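Local coordinates for alanine dehydrogenase/pyridine nucleotide transhydrogenase (Mycobacterium smegmatis str. MC2 155, PDB 3P2Y), which probably transfers hydride between NADH and NADP as the soluble alpha-1 subunit of a proton-pumping transhydrogenase, at residues 155-160 against 331-335; 266-272 against 296-302; 36-42 against 61-67; 170-174 against 205-209. All coordinates share one frame; numbering follows the deposited sequence. Where two conformers were deposited one is given.

Contact 1 (155-160 against 331-335). With EDO (1,2-ethanediol), chain G.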
loop_
_atom_site.group_PDB
_atom_site.type_symbol
_atom_site.label_atom_id
_atom_site.label_comp_id
_atom_site.label_asym_id
_atom_site.label_seq_id
_atom_site.Cartn_x
_atom_site.Cartn_y
_atom_site.Cartn_z
ATOM N N VAL A 155 -13.806 -1.750 4.592
ATOM C CA VAL A 155 -12.390 -2.143 4.636
ATOM C C VAL A 155 -11.852 -2.322 3.198
ATOM O O VAL A 155 -10.727 -1.895 2.898
ATOM C CB VAL A 155 -12.167 -3.436 5.445
ATOM C CG1 VAL A 155 -10.660 -3.867 5.369
ATOM C CG2 VAL A 155 -12.610 -3.222 6.934
ATOM N N ALA A 156 -12.638 -2.981 2.350
ATOM C CA ALA A 156 -12.183 -3.302 1.005
ATOM C C ALA A 156 -11.925 -2.033 0.194
ATOM O O ALA A 156 -10.897 -1.956 -0.490
ATOM C CB ALA A 156 -13.168 -4.229 0.288
ATOM N N GLY A 157 -12.828 -1.032 0.293
ATOM C CA GLY A 157 -12.640 0.206 -0.475
ATOM C C GLY A 157 -11.360 0.927 -0.063
ATOM O O GLY A 157 -10.619 1.448 -0.911
ATOM N N TYR A 158 -11.109 0.974 1.249
ATOM C CA TYR A 158 -9.877 1.592 1.780
ATOM C C TYR A 158 -8.633 0.848 1.280
ATOM O O TYR A 158 -7.687 1.461 0.749
ATOM C CB TYR A 158 -9.966 1.572 3.318
ATOM C CG TYR A 158 -8.707 1.888 4.058
ATOM C CD1 TYR A 158 -8.265 3.199 4.177
ATOM C CD2 TYR A 158 -7.968 0.872 4.664
ATOM C CE1 TYR A 158 -7.091 3.502 4.877
ATOM C CE2 TYR A 158 -6.783 1.163 5.380
ATOM C CZ TYR A 158 -6.374 2.492 5.492
ATOM O OH TYR A 158 -5.218 2.813 6.188
ATOM N N LYS A 159 -8.630 -0.476 1.425
ATOM C CA LYS A 159 -7.433 -1.249 1.007
ATOM C C LYS A 159 -7.266 -1.256 -0.521
ATOM O O LYS A 159 -6.132 -1.412 -1.017
ATOM C CB LYS A 159 -7.503 -2.681 1.544
ATOM C CG LYS A 159 -7.366 -2.784 3.080
ATOM C CD LYS A 159 -6.136 -2.070 3.639
ATOM C CE LYS A 159 -4.770 -2.546 3.007
ATOM N NZ LYS A 159 -4.417 -3.952 3.585
ATOM N N ALA A 160 -8.369 -1.088 -1.261
ATOM C CA ALA A 160 -8.289 -0.985 -2.753
ATOM C C ALA A 160 -7.455 0.209 -3.186
ATOM O O ALA A 160 -6.638 0.115 -4.117
ATOM C CB ALA A 160 -9.727 -0.919 -3.415
ATOM N N LEU A 331 -9.898 -8.490 0.153
ATOM C CA LEU A 331 -9.268 -7.335 0.796
ATOM C C LEU A 331 -9.521 -7.220 2.324
ATOM O O LEU A 331 -8.623 -6.785 3.050
ATOM C CB LEU A 331 -9.624 -6.035 0.063
ATOM C CG LEU A 331 -8.932 -5.932 -1.303
ATOM C CD1 LEU A 331 -9.470 -4.669 -2.013
ATOM C CD2 LEU A 331 -7.387 -5.818 -1.177
ATOM N N PRO A 332 -10.719 -7.625 2.820
ATOM C CA PRO A 332 -10.934 -7.622 4.271
ATOM C C PRO A 332 -9.885 -8.422 5.049
ATOM O O PRO A 332 -9.433 -7.975 6.120
ATOM C CB PRO A 332 -12.344 -8.257 4.409
ATOM C CG PRO A 332 -13.053 -7.693 3.191
ATOM C CD PRO A 332 -11.965 -7.967 2.102
ATOM N N ALA A 333 -9.471 -9.569 4.492
ATOM C CA ALA A 333 -8.452 -10.405 5.131
ATOM C C ALA A 333 -7.088 -9.687 5.213
ATOM O O ALA A 333 -6.273 -10.004 6.068
ATOM C CB ALA A 333 -8.310 -11.742 4.395
ATOM N N THR A 334 -6.863 -8.688 4.358
ATOM C CA THR A 334 -5.592 -7.950 4.394
ATOM C C THR A 334 -5.507 -6.899 5.507
ATOM O O THR A 334 -4.463 -6.284 5.696
ATOM C CB THR A 334 -5.231 -7.275 3.062
ATOM O OG1 THR A 334 -6.070 -6.120 2.847
ATOM C CG2 THR A 334 -5.358 -8.262 1.888
ATOM N N MET A 335 -6.597 -6.702 6.227
ATOM C CA MET A 335 -6.599 -5.728 7.331
ATOM C C MET A 335 -7.457 -6.355 8.426
ATOM O O MET A 335 -8.543 -5.873 8.791
ATOM C CB MET A 335 -7.123 -4.349 6.850
ATOM C CG MET A 335 -6.718 -3.193 7.833
ATOM S SD MET A 335 -7.544 -1.669 7.319
ATOM C CE MET A 335 -9.125 -1.910 8.096
HETATM C C1 EDO G . -4.258 -4.510 -0.113
HETATM O O1 EDO G . -4.064 -3.088 -0.201
HETATM C C2 EDO G . -2.953 -5.206 0.325
HETATM O O2 EDO G . -2.605 -4.950 1.713
#
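Leu331 drives its side chain against one flank of helix 148-167, where CD1 fits between Ala156 and Ala160, one turn apart: it lies 3.4 Å from Ala156 O and 4.0 Å from Ala160 CB. The small methyl of Ala156 lets Leu331 CB come to 4.0 Å from Ala156 CB, and Pro332 CD leans on the same methyl. Met335 extends toward the helix, which brings SD to 3.5 Å from Tyr158 CE2; a turn at chi3 (83°) then tucks CE against both methyls of Val155. The sulfur approaches the ring obliquely in a Met-aromatic contact, 4.6 Å from the centroid. Tyr158 OH bonds to Val172 N of the second subunit, whose Phe171 also packs on Met335. Lys159, bent at each of its last three torsions, curls over the loop until NZ donates to Thr334 OG1 at 2.8 Å. Thr334 OG1 donates to Leu331 O, in the carbonyl plane on a lone pair. A 1,2-ethanediol, probably from the crystallisation liquor, bridges Lys159 NZ and Lys159 O, and NZ also reaches Ser166 O of the second subunit. Its protein partners are uncharged oxygens of loop and second subunit, which probably help to stabilise the buried charge.

Contact 2 (266-272 against 296-302)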
loop_
_atom_site.group_PDB
_atom_site.type_symbol
_atom_site.label_atom_id
_atom_site.label_comp_id
_atom_site.label_asym_id
_atom_site.label_seq_id
_atom_site.Cartn_x
_atom_site.Cartn_y
_atom_site.Cartn_z
ATOM N N PHE A 266 -7.622 8.527 -16.587
ATOM C CA PHE A 266 -7.325 8.397 -15.142
ATOM C C PHE A 266 -6.081 7.572 -14.857
ATOM O O PHE A 266 -5.768 6.635 -15.613
ATOM C CB PHE A 266 -8.526 7.796 -14.416
ATOM C CG PHE A 266 -9.669 8.760 -14.294
ATOM C CD1 PHE A 266 -9.756 9.606 -13.204
ATOM C CD2 PHE A 266 -10.627 8.837 -15.307
ATOM C CE1 PHE A 266 -10.824 10.524 -13.104
ATOM C CE2 PHE A 266 -11.677 9.758 -15.237
ATOM C CZ PHE A 266 -11.770 10.598 -14.141
ATOM N N ASP A 267 -5.398 7.903 -13.757
ATOM C CA ASP A 267 -4.201 7.159 -13.338
ATOM C C ASP A 267 -4.537 5.927 -12.520
ATOM O O ASP A 267 -3.787 4.950 -12.527
ATOM C CB ASP A 267 -3.265 8.103 -12.537
ATOM C CG ASP A 267 -2.932 9.353 -13.321
ATOM O OD1 ASP A 267 -2.172 9.225 -14.320
ATOM O OD2 ASP A 267 -3.437 10.459 -12.956
ATOM N N ILE A 268 -5.647 5.989 -11.777
ATOM C CA ILE A 268 -6.071 4.870 -10.940
ATOM C C ILE A 268 -7.556 4.727 -11.182
ATOM O O ILE A 268 -8.277 5.711 -11.069
ATOM C CB ILE A 268 -5.794 5.120 -9.425
ATOM C CG1 ILE A 268 -4.271 5.235 -9.190
ATOM C CG2 ILE A 268 -6.341 3.925 -8.589
ATOM C CD1 ILE A 268 -3.839 5.637 -7.765
ATOM N N VAL A 269 -8.012 3.504 -11.502
ATOM C CA VAL A 269 -9.434 3.247 -11.687
ATOM C C VAL A 269 -9.790 2.077 -10.774
ATOM O O VAL A 269 -9.155 0.992 -10.845
ATOM C CB VAL A 269 -9.778 2.881 -13.172
ATOM C CG1 VAL A 269 -11.272 2.479 -13.291
ATOM C CG2 VAL A 269 -9.429 4.046 -14.109
ATOM N N ILE A 270 -10.783 2.293 -9.903
ATOM C CA ILE A 270 -11.204 1.259 -8.963
ATOM C C ILE A 270 -12.623 0.879 -9.344
ATOM O O ILE A 270 -13.493 1.749 -9.462
ATOM C CB ILE A 270 -11.144 1.783 -7.506
ATOM C CG1 ILE A 270 -9.707 2.223 -7.182
ATOM C CG2 ILE A 270 -11.651 0.716 -6.523
ATOM C CD1 ILE A 270 -9.511 2.895 -5.853
ATOM N N THR A 271 -12.853 -0.420 -9.557
ATOM C CA THR A 271 -14.189 -0.874 -9.973
ATOM C C THR A 271 -14.787 -1.759 -8.886
ATOM O O THR A 271 -14.094 -2.622 -8.328
ATOM C CB THR A 271 -14.149 -1.627 -11.338
ATOM O OG1 THR A 271 -13.502 -2.895 -11.172
ATOM C CG2 THR A 271 -13.351 -0.812 -12.375
ATOM N N THR A 272 -16.068 -1.561 -8.574
ATOM C CA THR A 272 -16.619 -2.230 -7.380
ATOM C C THR A 272 -17.985 -2.858 -7.636
ATOM O O THR A 272 -18.569 -3.430 -6.719
ATOM C CB THR A 272 -16.790 -1.266 -6.157
ATOM O OG1 THR A 272 -17.944 -0.424 -6.360
ATOM C CG2 THR A 272 -15.551 -0.383 -5.910
ATOM N N SER A 296 -0.535 3.446 -15.254
ATOM C CA SER A 296 -1.873 3.560 -14.642
ATOM C C SER A 296 -2.288 2.206 -14.081
ATOM O O SER A 296 -1.702 1.172 -14.443
ATOM C CB SER A 296 -2.899 4.065 -15.660
ATOM O OG SER A 296 -2.491 5.320 -16.206
ATOM N N VAL A 297 -3.233 2.190 -13.147
ATOM C CA VAL A 297 -3.633 0.926 -12.515
ATOM C C VAL A 297 -5.154 0.818 -12.506
ATOM O O VAL A 297 -5.841 1.795 -12.202
ATOM C CB VAL A 297 -3.164 0.863 -11.016
ATOM C CG1 VAL A 297 -3.561 -0.466 -10.355
ATOM C CG2 VAL A 297 -1.627 1.045 -10.884
ATOM N N VAL A 298 -5.662 -0.378 -12.810
ATOM C CA VAL A 298 -7.063 -0.709 -12.629
ATOM C C VAL A 298 -7.134 -1.696 -11.472
ATOM O O VAL A 298 -6.517 -2.776 -11.534
ATOM C CB VAL A 298 -7.677 -1.403 -13.897
ATOM C CG1 VAL A 298 -9.153 -1.882 -13.642
ATOM C CG2 VAL A 298 -7.623 -0.454 -15.114
ATOM N N VAL A 299 -7.881 -1.332 -10.430
ATOM C CA VAL A 299 -8.071 -2.228 -9.268
ATOM C C VAL A 299 -9.522 -2.717 -9.367
ATOM O O VAL A 299 -10.475 -1.964 -9.142
ATOM C CB VAL A 299 -7.854 -1.507 -7.929
ATOM C CG1 VAL A 299 -7.961 -2.540 -6.748
ATOM C CG2 VAL A 299 -6.474 -0.771 -7.895
ATOM N N ASP A 300 -9.680 -3.977 -9.761
ATOM C CA ASP A 300 -10.992 -4.580 -10.017
ATOM C C ASP A 300 -11.353 -5.425 -8.806
ATOM O O ASP A 300 -10.680 -6.428 -8.508
ATOM C CB ASP A 300 -10.858 -5.429 -11.307
ATOM C CG ASP A 300 -12.172 -6.039 -11.794
ATOM O OD1 ASP A 300 -13.179 -6.095 -11.055
ATOM O OD2 ASP A 300 -12.150 -6.547 -12.944
ATOM N N LEU A 301 -12.385 -5.013 -8.065
ATOM C CA LEU A 301 -12.780 -5.740 -6.857
ATOM C C LEU A 301 -13.754 -6.874 -7.124
ATOM O O LEU A 301 -14.127 -7.593 -6.203
ATOM C CB LEU A 301 -13.418 -4.818 -5.810
ATOM C CG LEU A 301 -12.568 -3.619 -5.339
ATOM C CD1 LEU A 301 -13.199 -2.992 -4.085
ATOM C CD2 LEU A 301 -11.148 -4.068 -5.071
ATOM N N ALA A 302 -14.148 -7.040 -8.378
ATOM C CA ALA A 302 -15.229 -7.985 -8.726
ATOM C C ALA A 302 -14.728 -9.323 -9.322
ATOM O O ALA A 302 -15.496 -10.045 -9.981
ATOM C CB ALA A 302 -16.232 -7.299 -9.677
#
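Strands 268-271 and 297-300 run parallel, their axes 4.7 Å apart and 12° askew, and five backbone hydrogen bonds join the two segments from Val297 N to Asp267 O through to Leu301 N to Thr271 O. The shortest, Val299 N to Val269 O at 2.7 Å, is close to linear (166°). On one face Ile270 packs on Val299 and continues onto Ala160 and Val161 of helix 148-167. Val269 and Val298 meet on the other face, CB of the former 4.4 Å from CG2 of the latter. With helix 286-290 between them, the strands form a right-handed beta-alpha-beta crossover in the Rossmann-type sheet of the C-terminal domain, where strand 186-190 flanks the first and 323-326 the second. Beyond the carboxyl ends of the strands, Thr272 CG2 and Leu301 CD1 lie side by side at 4.0 Å. Thr271 OG1 lies 3.2 Å from Asp300 OD1 and is hydrogen-bonded to Asn308 OD1. The carboxylate of Asp300 stands anti to its own nitrogen (chi1 -175°), from where OD1 accepts Ala302 N in an Asx turn, 3.0 Å away, on the anti side but well out of the carboxylate plane; Thr312, Cys309 and Asn308 also bind this carboxylate.

Contact 3 (36-42 against 61-67)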
loop_
_atom_site.group_PDB
_atom_site.type_symbol
_atom_site.label_atom_id
_atom_site.label_comp_id
_atom_site.label_asym_id
_atom_site.label_seq_id
_atom_site.Cartn_x
_atom_site.Cartn_y
_atom_site.Cartn_z
ATOM N N ARG A 36 -7.744 -14.395 6.973
ATOM C CA ARG A 36 -7.104 -14.000 8.229
ATOM C C ARG A 36 -8.088 -13.458 9.270
ATOM O O ARG A 36 -7.679 -13.213 10.400
ATOM C CB ARG A 36 -6.028 -12.920 7.986
ATOM C CG ARG A 36 -4.864 -13.458 7.134
ATOM C CD ARG A 36 -3.876 -12.327 6.764
ATOM N NE ARG A 36 -3.290 -11.713 7.966
ATOM C CZ ARG A 36 -2.696 -10.516 8.010
ATOM N NH1 ARG A 36 -2.590 -9.760 6.919
ATOM N NH2 ARG A 36 -2.204 -10.083 9.164
ATOM N N ARG A 37 -9.350 -13.257 8.899
ATOM C CA ARG A 37 -10.328 -12.739 9.845
ATOM C C ARG A 37 -10.743 -13.855 10.808
ATOM O O ARG A 37 -10.519 -15.064 10.545
ATOM C CB ARG A 37 -11.577 -12.177 9.124
ATOM C CG ARG A 37 -11.263 -10.912 8.275
ATOM C CD ARG A 37 -12.436 -10.538 7.364
ATOM N NE ARG A 37 -12.634 -11.563 6.349
ATOM C CZ ARG A 37 -13.664 -11.601 5.512
ATOM N NH1 ARG A 37 -14.611 -10.654 5.579
ATOM N NH2 ARG A 37 -13.769 -12.596 4.621
ATOM N N VAL A 38 -11.355 -13.418 11.900
ATOM C CA VAL A 38 -11.929 -14.298 12.939
ATOM C C VAL A 38 -13.254 -13.661 13.370
ATOM O O VAL A 38 -13.375 -12.445 13.404
ATOM C CB VAL A 38 -10.923 -14.420 14.157
ATOM C CG1 VAL A 38 -10.619 -13.050 14.789
ATOM C CG2 VAL A 38 -11.467 -15.408 15.220
ATOM N N ALA A 39 -14.280 -14.470 13.670
ATOM C CA ALA A 39 -15.638 -13.894 13.814
ATOM C C ALA A 39 -15.805 -13.020 15.051
ATOM O O ALA A 39 -16.572 -12.080 15.006
ATOM C CB ALA A 39 -16.726 -14.984 13.790
ATOM N N LEU A 40 -15.104 -13.341 16.143
ATOM C CA LEU A 40 -15.081 -12.445 17.298
ATOM C C LEU A 40 -13.640 -12.109 17.644
ATOM O O LEU A 40 -12.769 -12.981 17.584
ATOM C CB LEU A 40 -15.746 -13.096 18.527
ATOM C CG LEU A 40 -17.217 -13.513 18.418
ATOM C CD1 LEU A 40 -17.652 -14.083 19.776
ATOM C CD2 LEU A 40 -18.121 -12.302 17.999
ATOM N N VAL A 41 -13.401 -10.838 18.003
ATOM C CA VAL A 41 -12.099 -10.395 18.482
ATOM C C VAL A 41 -12.142 -10.341 20.003
ATOM O O VAL A 41 -13.231 -10.244 20.588
ATOM C CB VAL A 41 -11.720 -8.967 17.928
ATOM C CG1 VAL A 41 -11.565 -9.025 16.390
ATOM C CG2 VAL A 41 -12.751 -7.914 18.339
ATOM N N PRO A 42 -10.973 -10.364 20.654
ATOM C CA PRO A 42 -10.952 -10.392 22.121
ATOM C C PRO A 42 -11.775 -9.293 22.808
ATOM O O PRO A 42 -12.456 -9.577 23.793
ATOM C CB PRO A 42 -9.450 -10.271 22.443
ATOM C CG PRO A 42 -8.804 -11.038 21.268
ATOM C CD PRO A 42 -9.606 -10.442 20.097
ATOM N N ALA A 61 -7.456 -19.360 16.465
ATOM C CA ALA A 61 -8.513 -18.721 15.623
ATOM C C ALA A 61 -8.141 -17.277 15.293
ATOM O O ALA A 61 -8.460 -16.796 14.196
ATOM C CB ALA A 61 -9.877 -18.749 16.301
ATOM N N GLY A 62 -7.482 -16.609 16.231
ATOM C CA GLY A 62 -7.105 -15.187 16.051
ATOM C C GLY A 62 -5.733 -14.971 15.451
ATOM O O GLY A 62 -5.286 -13.820 15.317
ATOM N N ALA A 63 -5.062 -16.049 15.053
ATOM C CA ALA A 63 -3.649 -15.941 14.644
ATOM C C ALA A 63 -3.444 -15.128 13.368
ATOM O O ALA A 63 -2.418 -14.420 13.222
ATOM C CB ALA A 63 -3.036 -17.344 14.503
ATOM N N GLY A 64 -4.407 -15.233 12.447
ATOM C CA GLY A 64 -4.385 -14.434 11.218
ATOM C C GLY A 64 -4.431 -12.936 11.504
ATOM O O GLY A 64 -3.789 -12.133 10.785
ATOM N N ALA A 65 -5.175 -12.566 12.551
ATOM C CA ALA A 65 -5.300 -11.167 12.965
ATOM C C ALA A 65 -4.252 -10.777 14.030
ATOM O O ALA A 65 -4.295 -9.685 14.582
ATOM C CB ALA A 65 -6.747 -10.867 13.460
ATOM N N LEU A 66 -3.310 -11.685 14.278
ATOM C CA LEU A 66 -2.194 -11.496 15.225
ATOM C C LEU A 66 -2.576 -11.464 16.712
ATOM O O LEU A 66 -1.805 -10.941 17.542
ATOM C CB LEU A 66 -1.301 -10.301 14.816
ATOM C CG LEU A 66 -0.836 -10.355 13.351
ATOM C CD1 LEU A 66 0.085 -9.167 12.958
ATOM C CD2 LEU A 66 -0.155 -11.675 13.061
ATOM N N PHE A 67 -3.733 -12.045 17.054
ATOM C CA PHE A 67 -4.157 -12.241 18.450
ATOM C C PHE A 67 -3.585 -13.566 18.933
ATOM O O PHE A 67 -3.288 -14.442 18.103
ATOM C CB PHE A 67 -5.670 -12.311 18.552
ATOM C CG PHE A 67 -6.349 -11.020 18.191
ATOM C CD1 PHE A 67 -5.968 -9.847 18.823
ATOM C CD2 PHE A 67 -7.335 -10.983 17.202
ATOM C CE1 PHE A 67 -6.578 -8.632 18.493
ATOM C CE2 PHE A 67 -7.955 -9.769 16.884
ATOM C CZ PHE A 67 -7.570 -8.618 17.527
HETATM O O HOH W 1 -7.411 -14.471 12.756
HETATM O O HOH W 2 -9.789 -17.316 11.911
#
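Neither segment is regular helix or strand: the two come nearest at Arg36 and Gly64, whose CA atoms are 4.1 Å apart, with Val38 and Gly62 facing each other less closely. At the tight point Gly64 has no side chain to keep the backbones apart. The guanidinium of Arg36 holds Gly64 O side-on with two nitrogens, NE at 2.9 Å and NH2 at 3.1 Å. Both bonds are somewhat bent, the oxygen sitting near the edge of the flat group but about 16° out of its plane. A bend at chi3 (61°) swings the guanidinium round to this carbonyl. Two waters fill in between the two segments: one links Arg36 O, Ala61 O and Ala65 N, the other Arg37 O and Ala61 O. Val38 presses CG2 against Ala61 CB at 3.9 Å. Pro42 lays CD over the centre of the Phe67 ring, 3.5 Å from the centroid and almost on the ring normal, a CH-pi contact; Ala65 O lies over the opposite face. Val41 CG1 meets the same ring obliquely, 3.7 Å from CE2. Tyr72 of helix 69-74 packs on Val38, Pro42 and Phe67. These loops follow the neighbouring parallel strands 24-27 and 54-57 and lead into helices 42-50 and 69-74, an arrangement characteristic of strand-to-helix connections at the carboxyl edge of a parallel alpha/beta sheet, here that of the N-terminal domain.

Contact 4 (170-174 against 205-209)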
loop_
_atom_site.group_PDB
_atom_site.type_symbol
_atom_site.label_atom_id
_atom_site.label_comp_id
_atom_site.label_asym_id
_atom_site.label_seq_id
_atom_site.Cartn_x
_atom_site.Cartn_y
_atom_site.Cartn_z
ATOM N N ARG A 170 3.667 6.163 -10.128
ATOM C CA ARG A 170 3.689 7.617 -9.876
ATOM C C ARG A 170 3.123 7.908 -8.483
ATOM O O ARG A 170 2.361 7.089 -7.943
ATOM C CB ARG A 170 2.790 8.310 -10.910
ATOM C CG ARG A 170 3.431 8.346 -12.333
ATOM C CD ARG A 170 2.569 9.074 -13.352
ATOM N NE ARG A 170 1.227 8.469 -13.563
ATOM C CZ ARG A 170 0.977 7.431 -14.358
ATOM N NH1 ARG A 170 1.972 6.755 -14.963
ATOM N NH2 ARG A 170 -0.270 7.018 -14.524
ATOM N N PHE A 171 3.491 9.074 -7.939
ATOM C CA PHE A 171 2.891 9.586 -6.703
ATOM C C PHE A 171 1.405 9.752 -6.864
ATOM O O PHE A 171 0.937 10.073 -7.964
ATOM C CB PHE A 171 3.429 10.993 -6.424
ATOM C CG PHE A 171 4.790 11.022 -5.772
ATOM C CD1 PHE A 171 4.968 10.608 -4.438
ATOM C CD2 PHE A 171 5.894 11.517 -6.486
ATOM C CE1 PHE A 171 6.249 10.686 -3.817
ATOM C CE2 PHE A 171 7.187 11.595 -5.879
ATOM C CZ PHE A 171 7.375 11.153 -4.559
ATOM N N VAL A 172 0.674 9.636 -5.758
ATOM C CA VAL A 172 -0.716 10.094 -5.750
ATOM C C VAL A 172 -0.802 11.617 -5.481
ATOM O O VAL A 172 -1.459 12.324 -6.254
ATOM C CB VAL A 172 -1.590 9.277 -4.760
ATOM C CG1 VAL A 172 -2.959 10.001 -4.528
ATOM C CG2 VAL A 172 -1.831 7.860 -5.310
ATOM N N PRO A 173 -0.163 12.117 -4.401
ATOM C CA PRO A 173 -0.311 13.561 -4.120
ATOM C C PRO A 173 0.512 14.431 -5.061
ATOM O O PRO A 173 1.555 13.987 -5.542
ATOM C CB PRO A 173 0.259 13.713 -2.700
ATOM C CG PRO A 173 1.201 12.523 -2.538
ATOM C CD PRO A 173 0.567 11.414 -3.328
ATOM N N MET A 174 0.031 15.650 -5.305
ATOM C CA MET A 174 0.848 16.668 -5.952
ATOM C C MET A 174 2.035 16.960 -5.027
ATOM O O MET A 174 1.856 17.142 -3.817
ATOM C CB MET A 174 0.012 17.946 -6.152
ATOM C CG MET A 174 0.709 19.007 -6.976
ATOM S SD MET A 174 -0.260 20.506 -6.784
ATOM C CE MET A 174 0.406 21.058 -5.202
ATOM N N ARG A 205 -7.969 11.642 0.543
ATOM C CA ARG A 205 -7.053 11.803 1.693
ATOM C C ARG A 205 -5.613 11.803 1.221
ATOM O O ARG A 205 -4.807 12.684 1.646
ATOM C CB ARG A 205 -7.196 10.640 2.708
ATOM C CG ARG A 205 -8.484 10.632 3.505
ATOM C CD ARG A 205 -8.447 9.515 4.553
ATOM N NE ARG A 205 -9.788 9.248 5.052
ATOM C CZ ARG A 205 -10.312 9.848 6.110
ATOM N NH1 ARG A 205 -9.584 10.726 6.813
ATOM N NH2 ARG A 205 -11.557 9.554 6.477
ATOM N N LEU A 206 -5.312 10.846 0.342
ATOM C CA LEU A 206 -3.962 10.647 -0.177
ATOM C C LEU A 206 -3.508 11.724 -1.168
ATOM O O LEU A 206 -2.313 11.791 -1.502
ATOM C CB LEU A 206 -3.860 9.300 -0.839
ATOM C CG LEU A 206 -2.552 8.570 -0.888
ATOM C CD1 LEU A 206 -1.681 8.853 0.365
ATOM C CD2 LEU A 206 -2.959 7.111 -0.934
ATOM N N GLY A 207 -4.441 12.558 -1.600
ATOM C CA GLY A 207 -4.135 13.719 -2.444
ATOM C C GLY A 207 -4.616 13.601 -3.886
ATOM O O GLY A 207 -4.348 14.513 -4.688
ATOM N N ALA A 208 -5.340 12.532 -4.237
ATOM C CA ALA A 208 -5.857 12.389 -5.636
ATOM C C ALA A 208 -6.977 13.371 -5.968
ATOM O O ALA A 208 -7.737 13.810 -5.082
ATOM C CB ALA A 208 -6.344 10.972 -5.901
ATOM N N LYS A 209 -7.040 13.753 -7.245
ATOM C CA LYS A 209 -8.257 14.361 -7.803
ATOM C C LYS A 209 -9.224 13.201 -8.046
ATOM O O LYS A 209 -8.859 12.221 -8.699
ATOM C CB LYS A 209 -7.904 15.053 -9.121
HETATM O O HOH W 3 -2.585 16.454 -4.213
#
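Val172 and Pro173 pack against the Schellman motif that ends helix 194-206, where the chain turns toward strand 209-213 of the Rossmann-type sheet. In the last helical turn, Leu206 offers CB to Val172 CG1 at 3.9 Å, and its CG lies equally near that methyl. Val172 sets CG1 anti to its nitrogen (chi1 167°), which carries this branch into the bend between Leu206 and Ala208. The pyrrolidine ring of Pro173 covers Leu206 O, with CB and CD each 3.4 Å from the oxygen; the carbonyl is buried by the contact and has no hydrogen-bonding partner in the model. Gly207, without a side chain, both adopts a positive phi (110°) and lets Pro173 CA come within 4.2 Å of Gly207 CA. Ala208 then places CB 3.8 Å from Val172 CG1, so that this methyl sits against the backbone of the turn with the Leu206 and Ala208 side chains on it; Ala208 also touches Ala187 on strand 186-190. Helix 148-167 adds Ala165 beside both Val172 and Leu206. On the loop side, Phe171 N is hydrogen-bonded to His338 ND1 of the second subunit. A single water joins the segments: it donates to Gly207 O at 2.7 Å and accepts from Met174 N at 2.9 Å.

In the fold
Contact 3 closes first along the chain, within the N-terminal domain; contact 1 then spans a long loop in which contact 4 and, after it, contact 2 are nested. Contacts 1 and 2 have centres about 14 Å apart and meet where Leu301 packs on Ala160 and Leu331, joining helix 148-167 to the C-terminal sheet. Contact 4, centred about 15 Å from contact 2, is tied to it by the salt bridge of Arg170 with Asp267. Contact 3 touches contact 1 through Arg36 and Arg37, although it lies about 33 Å from contact 4 between centres. Contact 1 therefore lies between the two domains, and contacts 1, 3 and 4 all reach the second subunit, so these regions contribute both to packing within the subunit and to the dimer interface.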